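PDB 5ZIG: cellobiose 2-epimerase from Spirochaeta thermophila DSM 6192, which probably catalyses the reversible epimerization of cellobiose to 4-O-beta-D-glucopyranosyl-D-mannose, as the cellobiose 2-epimerase of the N-acylglucosamine 2-epimerase family. Local coordinates for residues A[25-30]-A[385-390]; A[17-22]-A[392-397]; A[113-118]-A[168-173]; A[188-193]-A[235-240]. All coordinates share one frame; numbering follows the deposited sequence.

Contact 1 of 4, residues A[25-30]-A[385-390]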
# COMPACT_ATOMS: atom_id res chain seq x y z
N HIS A 25 -13.93 1.53 -14.33
CA HIS A 25 -12.73 2.20 -14.83
C HIS A 25 -11.46 1.45 -14.46
O HIS A 25 -10.69 1.07 -15.35
CB HIS A 25 -12.70 3.64 -14.30
CG HIS A 25 -11.73 4.51 -15.02
ND1 HIS A 25 -12.03 5.15 -16.21
CD2 HIS A 25 -10.46 4.86 -14.72
CE1 HIS A 25 -10.98 5.85 -16.60
NE2 HIS A 25 -10.01 5.68 -15.72
N ILE A 26 -11.19 1.22 -13.18
CA ILE A 26 -9.90 0.67 -12.77
C ILE A 26 -9.78 -0.80 -13.19
O ILE A 26 -8.92 -1.16 -13.99
CB ILE A 26 -9.66 0.84 -11.26
CG1 ILE A 26 -9.26 2.29 -10.95
CG2 ILE A 26 -8.53 -0.09 -10.78
CD1 ILE A 26 -9.78 2.81 -9.58
N LEU A 27 -10.67 -1.65 -12.66
CA LEU A 27 -10.57 -3.09 -12.95
C LEU A 27 -10.63 -3.40 -14.45
O LEU A 27 -9.81 -4.22 -14.91
CB LEU A 27 -11.65 -3.85 -12.16
CG LEU A 27 -11.54 -3.82 -10.62
CD1 LEU A 27 -12.71 -4.52 -9.91
CD2 LEU A 27 -10.21 -4.48 -10.17
N PRO A 28 -11.51 -2.82 -15.26
CA PRO A 28 -11.51 -3.17 -16.69
C PRO A 28 -10.20 -2.85 -17.38
O PRO A 28 -9.81 -3.57 -18.31
CB PRO A 28 -12.67 -2.35 -17.27
CG PRO A 28 -13.57 -2.10 -16.11
CD PRO A 28 -12.67 -1.96 -14.92
N PHE A 29 -9.50 -1.81 -16.96
CA PHE A 29 -8.23 -1.50 -17.60
C PHE A 29 -7.20 -2.58 -17.28
O PHE A 29 -6.49 -3.04 -18.17
CB PHE A 29 -7.75 -0.12 -17.15
CG PHE A 29 -6.34 0.21 -17.55
CD1 PHE A 29 -6.10 0.99 -18.68
CD2 PHE A 29 -5.27 -0.18 -16.77
CE1 PHE A 29 -4.80 1.35 -19.04
CE2 PHE A 29 -3.97 0.15 -17.13
CZ PHE A 29 -3.75 0.92 -18.27
N TRP A 30 -7.13 -3.02 -16.02
CA TRP A 30 -6.12 -4.01 -15.67
C TRP A 30 -6.48 -5.39 -16.22
O TRP A 30 -5.59 -6.13 -16.65
CB TRP A 30 -5.92 -4.05 -14.16
CG TRP A 30 -5.24 -2.81 -13.71
CD1 TRP A 30 -5.79 -1.79 -12.98
CD2 TRP A 30 -3.89 -2.42 -14.00
NE1 TRP A 30 -4.85 -0.80 -12.77
CE2 TRP A 30 -3.67 -1.18 -13.38
CE3 TRP A 30 -2.83 -3.03 -14.69
CZ2 TRP A 30 -2.44 -0.50 -13.46
CZ3 TRP A 30 -1.60 -2.36 -14.75
CH2 TRP A 30 -1.42 -1.12 -14.14
N HIS A 385 -3.23 0.65 -4.82
CA HIS A 385 -3.52 1.86 -4.09
C HIS A 385 -4.94 2.41 -4.36
O HIS A 385 -5.68 2.66 -3.45
CB HIS A 385 -2.43 2.89 -4.36
CG HIS A 385 -1.18 2.73 -3.55
ND1 HIS A 385 -1.10 3.03 -2.22
CD2 HIS A 385 0.06 2.36 -3.90
CE1 HIS A 385 0.12 2.83 -1.79
NE2 HIS A 385 0.85 2.44 -2.79
N ASN A 386 -5.28 2.55 -5.63
CA ASN A 386 -6.56 3.06 -6.03
C ASN A 386 -7.73 2.10 -5.82
O ASN A 386 -8.73 2.54 -5.36
CB ASN A 386 -6.54 3.74 -7.42
CG ASN A 386 -6.15 2.83 -8.56
OD1 ASN A 386 -6.02 1.64 -8.40
ND2 ASN A 386 -5.99 3.41 -9.73
N SER A 387 -7.59 0.83 -6.14
CA SER A 387 -8.64 -0.10 -5.87
C SER A 387 -8.89 -0.16 -4.37
O SER A 387 -10.01 -0.20 -3.97
CB SER A 387 -8.35 -1.49 -6.31
OG SER A 387 -8.47 -1.68 -7.67
N ARG A 388 -7.84 -0.26 -3.58
CA ARG A 388 -8.04 -0.27 -2.14
C ARG A 388 -8.80 0.96 -1.68
O ARG A 388 -9.70 0.86 -0.84
CB ARG A 388 -6.70 -0.33 -1.40
CG ARG A 388 -6.86 -0.47 0.14
CD ARG A 388 -5.56 -0.88 0.84
NE ARG A 388 -4.55 0.18 0.78
CZ ARG A 388 -3.38 0.15 1.44
NH1 ARG A 388 -3.07 -0.87 2.24
NH2 ARG A 388 -2.52 1.15 1.30
N ALA A 389 -8.44 2.13 -2.21
CA ALA A 389 -9.06 3.37 -1.78
C ALA A 389 -10.54 3.35 -2.08
O ALA A 389 -11.33 3.87 -1.31
CB ALA A 389 -8.37 4.57 -2.43
N CYS A 390 -10.92 2.69 -3.18
CA CYS A 390 -12.33 2.54 -3.51
C CYS A 390 -13.01 1.56 -2.57
O CYS A 390 -14.12 1.82 -2.08
CB CYS A 390 -12.47 2.09 -4.96
SG CYS A 390 -11.95 3.28 -6.21
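Ile26 and Asn386 meet tip to tip between two helices that run roughly antiparallel, their directions 145° apart. The axes of the two segments come no nearer than 10.5 Å, a spacing bridged by side chains. The close part of the contact is gathered round Ile26, whose CG1, CG2 and CD1 all touch the partner. CG1 of Ile26 stands 3.7 Å from ND2 of Asn386, and CD1 lies against the same amide as well as 4.0 Å from SG of Cys390. Its branch CG2, anti to the backbone N, is turned toward Ser387 and lies 3.5 Å from OG of that residue. Asn386 carries CG between its own N and carbonyl carbon (chi1 61°), and its OD1 takes a weak bond from N of Ser387 at 2.9 Å.

Leu27 makes the looser part: a single methyl, CD2, is 4.1 Å from OG of Ser387. Beyond it the helix turns to solvent at Pro28, with His25 and Phe29 partly exposed. An alanine at Ile26 would probably open a gap beside the Asn386 amide, Ser387 OG and Cys390 SG, where CG1, CG2 and CD1 had packed.

The two helices, 7-31 and 384-402, are the first and last of twelve, and their pairing closes the ring of the (alpha/alpha)6 barrel. Glu359 joins the same two segments by accepting from both Asn386 ND2 and Trp30 NE1. Since Ile26 and Leu27 offer only carbon, the direct contact is van der Waals in character, and Asn386 ND2 and Ser387 OG find their hydrogen-bond partners in Glu359 and the Ser383 carbonyl instead.

Contact 2 of 4, residues A[17-22]-A[392-397]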
# COMPACT_ATOMS: atom_id res chain seq x y z
N GLU A 17 -19.34 7.10 -6.95
CA GLU A 17 -18.18 7.28 -7.82
C GLU A 17 -17.07 6.29 -7.47
O GLU A 17 -16.38 5.78 -8.36
CB GLU A 17 -17.66 8.71 -7.73
CG GLU A 17 -18.78 9.74 -7.90
CD GLU A 17 -18.35 11.19 -7.72
OE1 GLU A 17 -17.28 11.44 -7.14
OE2 GLU A 17 -19.09 12.08 -8.17
N LEU A 18 -16.90 6.01 -6.17
CA LEU A 18 -15.97 4.97 -5.76
C LEU A 18 -16.30 3.65 -6.44
O LEU A 18 -15.40 2.97 -6.96
CB LEU A 18 -15.99 4.82 -4.23
CG LEU A 18 -15.48 6.02 -3.43
CD1 LEU A 18 -15.76 5.87 -1.95
CD2 LEU A 18 -14.01 6.24 -3.66
N ALA A 19 -17.59 3.30 -6.49
CA ALA A 19 -17.98 2.03 -7.09
C ALA A 19 -17.80 2.04 -8.60
O ALA A 19 -17.37 1.03 -9.18
CB ALA A 19 -19.43 1.71 -6.72
N ALA A 20 -18.15 3.15 -9.26
CA ALA A 20 -17.98 3.24 -10.70
C ALA A 20 -16.50 3.20 -11.08
O ALA A 20 -16.10 2.51 -12.02
CB ALA A 20 -18.63 4.52 -11.24
N GLN A 21 -15.68 3.95 -10.35
CA GLN A 21 -14.25 3.95 -10.60
C GLN A 21 -13.68 2.54 -10.50
O GLN A 21 -13.06 2.05 -11.45
CB GLN A 21 -13.56 4.88 -9.62
CG GLN A 21 -13.56 6.29 -10.08
CD GLN A 21 -12.72 6.47 -11.32
OE1 GLN A 21 -11.59 6.00 -11.39
NE2 GLN A 21 -13.27 7.16 -12.31
N LEU A 22 -13.89 1.86 -9.36
CA LEU A 22 -13.42 0.49 -9.17
C LEU A 22 -13.89 -0.43 -10.30
O LEU A 22 -13.06 -1.02 -11.01
CB LEU A 22 -13.88 -0.09 -7.82
CG LEU A 22 -13.31 -1.50 -7.54
CD1 LEU A 22 -11.78 -1.42 -7.45
CD2 LEU A 22 -13.85 -2.21 -6.30
N GLU A 392 -11.93 0.56 0.49
CA GLU A 392 -11.94 1.18 1.81
C GLU A 392 -12.96 2.32 1.88
O GLU A 392 -13.69 2.44 2.87
CB GLU A 392 -10.54 1.69 2.17
CG GLU A 392 -9.58 0.57 2.61
CD GLU A 392 -9.95 -0.03 3.97
OE1 GLU A 392 -10.35 0.74 4.89
OE2 GLU A 392 -9.83 -1.27 4.12
N GLY A 393 -13.02 3.17 0.85
CA GLY A 393 -14.02 4.23 0.84
C GLY A 393 -15.44 3.70 0.91
O GLY A 393 -16.27 4.22 1.65
N MET A 394 -15.74 2.64 0.16
CA MET A 394 -17.10 2.14 0.10
C MET A 394 -17.54 1.59 1.45
O MET A 394 -18.63 1.91 1.93
CB MET A 394 -17.22 1.07 -0.98
CG MET A 394 -17.40 1.64 -2.37
SD MET A 394 -17.74 0.36 -3.59
CE MET A 394 -16.07 -0.17 -3.96
N ARG A 395 -16.68 0.78 2.07
CA ARG A 395 -17.03 0.20 3.36
C ARG A 395 -17.14 1.26 4.44
O ARG A 395 -18.05 1.20 5.28
CB ARG A 395 -16.01 -0.86 3.77
CG ARG A 395 -16.63 -1.97 4.61
CD ARG A 395 -15.56 -2.71 5.40
NE ARG A 395 -14.69 -1.81 6.16
CZ ARG A 395 -13.42 -1.57 5.86
NH1 ARG A 395 -12.86 -2.16 4.80
NH2 ARG A 395 -12.69 -0.74 6.60
N ARG A 396 -16.23 2.22 4.43
CA ARG A 396 -16.22 3.23 5.48
C ARG A 396 -17.37 4.21 5.32
O ARG A 396 -18.01 4.59 6.31
CB ARG A 396 -14.89 3.98 5.49
CG ARG A 396 -13.71 3.18 6.04
CD ARG A 396 -12.41 3.91 5.66
NE ARG A 396 -11.20 3.13 5.91
CZ ARG A 396 -10.55 3.12 7.06
NH1 ARG A 396 -10.97 3.85 8.08
NH2 ARG A 396 -9.46 2.37 7.19
N ILE A 397 -17.61 4.66 4.08
CA ILE A 397 -18.69 5.63 3.87
C ILE A 397 -20.03 5.00 4.21
O ILE A 397 -20.86 5.61 4.90
CB ILE A 397 -18.65 6.19 2.44
CG1 ILE A 397 -17.60 7.30 2.35
CG2 ILE A 397 -19.99 6.79 2.06
CD1 ILE A 397 -17.39 7.83 0.92
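Leu18 and Met394 mark the closest backbone approach, with their CA atoms 6.6 Å apart. The segment axes pass within 9.5 Å at an angle of 155° between chain directions, so the helices run almost antiparallel. Gly393 contributes to this closeness: CD1 of Leu18 sits 3.6 Å from its carbonyl C, over backbone where a CB would collide with that methyl. The same CD1 touches CD1 of Ile397 at 3.8 Å.

Met394 spreads along the partner helix through three successive atoms. Its CG packs on CB of Leu18, and SD lies 3.8 Å from CB of Ala19. A bend about the CG-SD bond (chi3 -84°) turns CE to CD2 of Leu22, 3.8 Å away, where the two side chains cross at about a right angle.

In the (alpha/alpha)6 barrel this is the joint between the N-terminal helix 7-31 and the C-terminal helix 384-402. Trp345 of helix 336-352 and Phe322 of helix 315-332 also touch Leu18.

Away from the interface, Glu392 holds two arginines of its own helix in a salt-bridge network. Arg395 grips its carboxylate end-on, NH2 to OE1 and NH1 to OE2, the latter bond nearly straight at N-H. Arg396 NE meets OE1 at 2.7 Å, so this oxygen is shared by both guanidinium groups, and Arg396 NH1 goes on to Asn327.

Contact 3 of 4, residues A[113-118]-A[168-173]; sequences LSRVKK and FTEDWS
The indole of Trp172 carries the Lys117 side chain over one face: CB stands 3.5 Å above the ring plane, offset toward the rim. Measured to the centroid of the six-membered ring, CB is 3.8 Å away and 20° off the normal, a CH-pi contact. Lys117 crosses the indole at about a right angle and bends at chi2, chi3 and chi4; its CE comes 3.6 Å from NE1 of Trp172. The ammonium makes a weak bond to Glu170 O, but its main partners are Asp96 and the carbonyl of Arg100, which also accepts from Trp172 NE1.

The second flat pair is charged. Arg115 and Glu170 lie side by side, pointing the same way, with guanidinium and carboxylate planes 37° apart. NH1 of Arg115 meets OE2 of Glu170 on its syn side at 2.9 Å, but from well out of the carboxylate plane and with the N-H bent at 134°, forming a salt bridge at the guanidinium edge.

Lys117 N to Phe168 O, 3.0 Å, and Phe168 N to Lys117 O, 2.9 Å, make an antiparallel hydrogen-bonded pair. A type I turn from Thr169 to Trp172 follows, while Asp171 OD1 accepts from Ser173 N in an Asx turn and from the hydroxyls of Thr169 and Ser173.

Strand 117-118 is an outer strand of a three-stranded sheet with 167-168 in the middle and 175-176 beyond. It leads through Lys118, the N-cap residue, into helix 119-136, whose Leu119 and Asn122 touch Trp172.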
# COMPACT_ATOMS: atom_id res chain seq x y z
N LEU A 113 15.01 -12.52 -13.00
CA LEU A 113 15.86 -11.39 -13.34
C LEU A 113 16.65 -10.99 -12.10
O LEU A 113 17.77 -11.45 -11.90
CB LEU A 113 15.03 -10.21 -13.89
CG LEU A 113 15.85 -8.98 -14.34
CD1 LEU A 113 17.19 -9.38 -14.91
CD2 LEU A 113 15.10 -8.20 -15.39
N SER A 114 16.06 -10.15 -11.24
CA SER A 114 16.70 -9.79 -9.98
C SER A 114 16.32 -10.84 -8.93
O SER A 114 15.15 -11.00 -8.57
CB SER A 114 16.29 -8.38 -9.56
OG SER A 114 16.65 -8.13 -8.21
N ARG A 115 17.32 -11.57 -8.45
CA ARG A 115 17.10 -12.69 -7.53
C ARG A 115 17.18 -12.28 -6.07
O ARG A 115 17.01 -13.13 -5.20
CB ARG A 115 18.07 -13.87 -7.81
CG ARG A 115 18.20 -14.32 -9.30
CD ARG A 115 19.29 -15.45 -9.54
NE ARG A 115 19.02 -16.22 -10.76
CZ ARG A 115 18.43 -17.41 -10.76
NH1 ARG A 115 17.99 -17.92 -9.62
NH2 ARG A 115 18.24 -18.07 -11.90
N VAL A 116 17.46 -11.01 -5.78
CA VAL A 116 17.50 -10.53 -4.40
C VAL A 116 16.12 -10.64 -3.76
O VAL A 116 15.09 -10.50 -4.43
CB VAL A 116 18.04 -9.08 -4.37
CG1 VAL A 116 17.55 -8.32 -3.16
CG2 VAL A 116 19.58 -9.10 -4.44
N LYS A 117 16.10 -10.95 -2.45
CA LYS A 117 14.88 -11.08 -1.65
C LYS A 117 14.67 -9.81 -0.84
O LYS A 117 15.24 -9.65 0.24
CB LYS A 117 14.96 -12.30 -0.74
CG LYS A 117 15.46 -13.52 -1.41
CD LYS A 117 14.59 -13.84 -2.63
CE LYS A 117 13.82 -15.13 -2.45
NZ LYS A 117 14.68 -16.35 -2.59
N LYS A 118 13.83 -8.92 -1.35
CA LYS A 118 13.48 -7.72 -0.62
C LYS A 118 12.28 -8.01 0.28
O LYS A 118 11.26 -8.52 -0.18
CB LYS A 118 13.16 -6.57 -1.58
CG LYS A 118 14.29 -6.28 -2.56
CD LYS A 118 14.28 -4.83 -3.07
CE LYS A 118 15.32 -4.60 -4.17
NZ LYS A 118 15.57 -3.14 -4.38
N PHE A 168 17.86 -9.24 1.49
CA PHE A 168 18.83 -10.32 1.62
C PHE A 168 19.23 -10.82 0.24
O PHE A 168 18.50 -10.67 -0.74
CB PHE A 168 18.29 -11.48 2.47
CG PHE A 168 18.23 -11.19 3.94
CD1 PHE A 168 17.14 -10.51 4.48
CD2 PHE A 168 19.27 -11.57 4.78
CE1 PHE A 168 17.09 -10.24 5.85
CE2 PHE A 168 19.22 -11.30 6.13
CZ PHE A 168 18.14 -10.62 6.67
N THR A 169 20.41 -11.44 0.20
CA THR A 169 20.87 -12.19 -0.95
C THR A 169 19.91 -13.35 -1.24
O THR A 169 19.07 -13.72 -0.42
CB THR A 169 22.28 -12.73 -0.71
OG1 THR A 169 22.34 -13.32 0.60
CG2 THR A 169 23.32 -11.62 -0.82
N GLU A 170 20.08 -13.94 -2.43
CA GLU A 170 19.14 -14.95 -2.89
C GLU A 170 18.96 -16.07 -1.86
O GLU A 170 17.83 -16.46 -1.55
CB GLU A 170 19.61 -15.50 -4.24
CG GLU A 170 18.67 -16.55 -4.81
CD GLU A 170 19.14 -17.12 -6.13
OE1 GLU A 170 20.25 -16.75 -6.58
OE2 GLU A 170 18.40 -17.94 -6.72
N ASP A 171 20.07 -16.56 -1.28
CA ASP A 171 20.03 -17.66 -0.33
C ASP A 171 19.61 -17.24 1.07
O ASP A 171 19.65 -18.08 1.99
CB ASP A 171 21.40 -18.36 -0.28
CG ASP A 171 22.54 -17.42 0.13
OD1 ASP A 171 22.27 -16.37 0.77
OD2 ASP A 171 23.71 -17.73 -0.17
N TRP A 172 19.23 -15.97 1.27
CA TRP A 172 18.76 -15.39 2.53
C TRP A 172 19.85 -15.37 3.60
O TRP A 172 19.55 -15.32 4.81
CB TRP A 172 17.53 -16.12 3.08
CG TRP A 172 16.22 -15.86 2.37
CD1 TRP A 172 15.66 -16.63 1.39
CD2 TRP A 172 15.29 -14.79 2.61
NE1 TRP A 172 14.45 -16.10 1.00
CE2 TRP A 172 14.20 -14.98 1.74
CE3 TRP A 172 15.27 -13.70 3.49
CZ2 TRP A 172 13.11 -14.10 1.70
CZ3 TRP A 172 14.17 -12.83 3.45
CH2 TRP A 172 13.12 -13.04 2.56
N SER A 173 21.12 -15.38 3.20
CA SER A 173 22.22 -15.47 4.15
C SER A 173 22.77 -14.11 4.57
O SER A 173 23.22 -13.97 5.71
CB SER A 173 23.38 -16.28 3.55
OG SER A 173 24.14 -15.51 2.64

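Contact 4 of 4, residues A[188-193]-A[235-240]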
# COMPACT_ATOMS: atom_id res chain seq x y z
N PRO A 188 20.46 0.54 6.30
CA PRO A 188 20.08 -0.87 6.53
C PRO A 188 18.60 -1.07 6.81
O PRO A 188 18.10 -2.19 6.62
CB PRO A 188 20.95 -1.27 7.75
CG PRO A 188 22.02 -0.19 7.85
CD PRO A 188 21.33 1.05 7.37
N LYS A 189 17.87 -0.03 7.22
CA LYS A 189 16.44 -0.14 7.49
C LYS A 189 15.68 1.07 6.93
O LYS A 189 16.20 2.19 6.88
CB LYS A 189 16.19 -0.29 8.99
CG LYS A 189 16.68 -1.61 9.57
CD LYS A 189 16.81 -1.57 11.08
CE LYS A 189 17.29 -2.93 11.61
NZ LYS A 189 17.48 -2.96 13.10
N THR A 190 14.43 0.83 6.50
CA THR A 190 13.57 1.89 5.98
C THR A 190 12.17 1.79 6.61
O THR A 190 11.68 0.69 6.88
CB THR A 190 13.46 1.83 4.41
OG1 THR A 190 12.73 0.66 3.99
CG2 THR A 190 14.84 1.82 3.74
N MET A 191 11.55 2.96 6.87
CA MET A 191 10.16 3.00 7.31
C MET A 191 9.27 2.30 6.30
O MET A 191 8.36 1.55 6.66
CB MET A 191 9.73 4.46 7.54
CG MET A 191 8.23 4.89 7.49
SD MET A 191 7.38 4.79 5.90
CE MET A 191 8.20 6.17 5.07
N ASN A 192 9.58 2.49 5.02
CA ASN A 192 8.72 2.01 3.96
C ASN A 192 8.53 0.50 4.06
O ASN A 192 7.40 -0.01 4.04
CB ASN A 192 9.32 2.43 2.62
CG ASN A 192 8.44 2.07 1.47
OD1 ASN A 192 7.27 2.45 1.43
ND2 ASN A 192 8.99 1.31 0.54
N THR A 193 9.64 -0.23 4.18
CA THR A 193 9.56 -1.68 4.31
C THR A 193 8.90 -2.09 5.62
O THR A 193 8.12 -3.05 5.66
CB THR A 193 10.96 -2.28 4.20
OG1 THR A 193 11.41 -2.15 2.84
CG2 THR A 193 10.94 -3.73 4.58
N GLY A 235 9.91 9.11 10.20
CA GLY A 235 11.25 9.13 9.66
C GLY A 235 11.39 8.20 8.47
O GLY A 235 10.69 7.19 8.36
N LEU A 236 12.31 8.53 7.57
CA LEU A 236 12.43 7.71 6.37
C LEU A 236 13.42 6.56 6.53
O LEU A 236 13.07 5.40 6.29
CB LEU A 236 12.83 8.60 5.19
CG LEU A 236 11.78 9.63 4.76
CD1 LEU A 236 12.28 10.46 3.59
CD2 LEU A 236 10.47 8.96 4.42
N TYR A 237 14.64 6.86 6.96
CA TYR A 237 15.78 5.97 6.79
C TYR A 237 16.56 5.86 8.10
O TYR A 237 16.78 6.86 8.79
CB TYR A 237 16.71 6.50 5.68
CG TYR A 237 16.05 6.74 4.33
CD1 TYR A 237 15.44 5.70 3.64
CD2 TYR A 237 16.08 8.00 3.73
CE1 TYR A 237 14.85 5.90 2.40
CE2 TYR A 237 15.50 8.22 2.48
CZ TYR A 237 14.89 7.16 1.83
OH TYR A 237 14.32 7.37 0.59
N PHE A 238 16.99 4.64 8.43
CA PHE A 238 17.54 4.38 9.76
C PHE A 238 18.72 3.41 9.70
O PHE A 238 18.72 2.46 8.91
CB PHE A 238 16.47 3.81 10.70
CG PHE A 238 15.21 4.66 10.77
CD1 PHE A 238 14.20 4.50 9.85
CD2 PHE A 238 15.06 5.60 11.79
CE1 PHE A 238 13.03 5.30 9.92
CE2 PHE A 238 13.91 6.38 11.88
CZ PHE A 238 12.89 6.23 10.95
N ALA A 239 19.71 3.65 10.56
CA ALA A 239 20.81 2.71 10.76
C ALA A 239 20.31 1.43 11.42
O ALA A 239 19.15 1.32 11.81
CB ALA A 239 21.93 3.34 11.61
N GLU A 240 21.22 0.47 11.57
CA GLU A 240 20.87 -0.79 12.21
C GLU A 240 20.34 -0.56 13.62
O GLU A 240 19.29 -1.11 13.99
CB GLU A 240 22.07 -1.74 12.23
CG GLU A 240 21.70 -3.20 12.36
CD GLU A 240 22.87 -4.07 12.81
OE1 GLU A 240 23.91 -3.50 13.23
OE2 GLU A 240 22.75 -5.32 12.73
O HOH W 1 11.22 4.62 3.85
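Lys189 and Phe238 pair across two short antiparallel strands, at the point where one strand runs into helix 191-208 of the (alpha/alpha)6 barrel. The register rests on backbone bonds. Lys189 N gives to Phe238 O at 3.1 Å and Phe238 N returns to Lys189 O at 3.0 Å, a hydrogen-bonded pair. Next comes Thr190 opposite Tyr237, a non-hydrogen-bonded pair, then Met191 N to Leu236 O at 2.9 Å, nearly straight at 172°.

A cap begins the helix. Thr190 OG1 accepts from Thr193 N, making Thr190 the N-cap, and the same oxygen is also hydrogen-bonded to Glu166.

The lysine ammonium bonds to a main-chain carbonyl across the contact and finds its ionic partner outside it. Lys189 is extended beyond CG and brings NZ to Glu240 O, 2.7 Å away, in the carbonyl plane on a lone pair. NZ also meets Asp158 and the carbonyl of Gly162, whereas the Glu240 carboxylate turns to Tyr165. An alanine at Lys189 would probably leave Asp158 without its ionic mate and the carbonyls of Glu240 and Gly162 short of a donor.

Apolar touches flank the backbone. Met191 and Leu236 lie side by side, CE to CD2 3.7 Å, and Thr190 CG2 approaches the Tyr237 ring edge-on, 3.9 Å from CD1. At the helix start a water bridges the segments, accepting from Asn192 N and donating to Leu236 O, which lies 3.2 Å from the water oxygen.

Overall arrangement
Contacts 1 and 2 are buried and join the same two helices, 7-31 and 384-402, with centres 10 Å apart; Ile26 N probably bonds to Gln21 O, so one continues into the other. Contacts 3 and 4 are partly buried strand pairings near the starts of helices 119-136 and 191-208, in series along the chain, nested inside the loop closed by the terminal helices. Chemistry follows place: contact 1 sets an isoleucine against amide, hydroxyl and thiol, and contact 2 packs aliphatic and methionine side chains over a glycine, whereas contacts 3 and 4 are joined by backbone bonds, with a salt bridge and a weak lysine-carbonyl bond in contact 3 and a short lysine-carbonyl bond in contact 4.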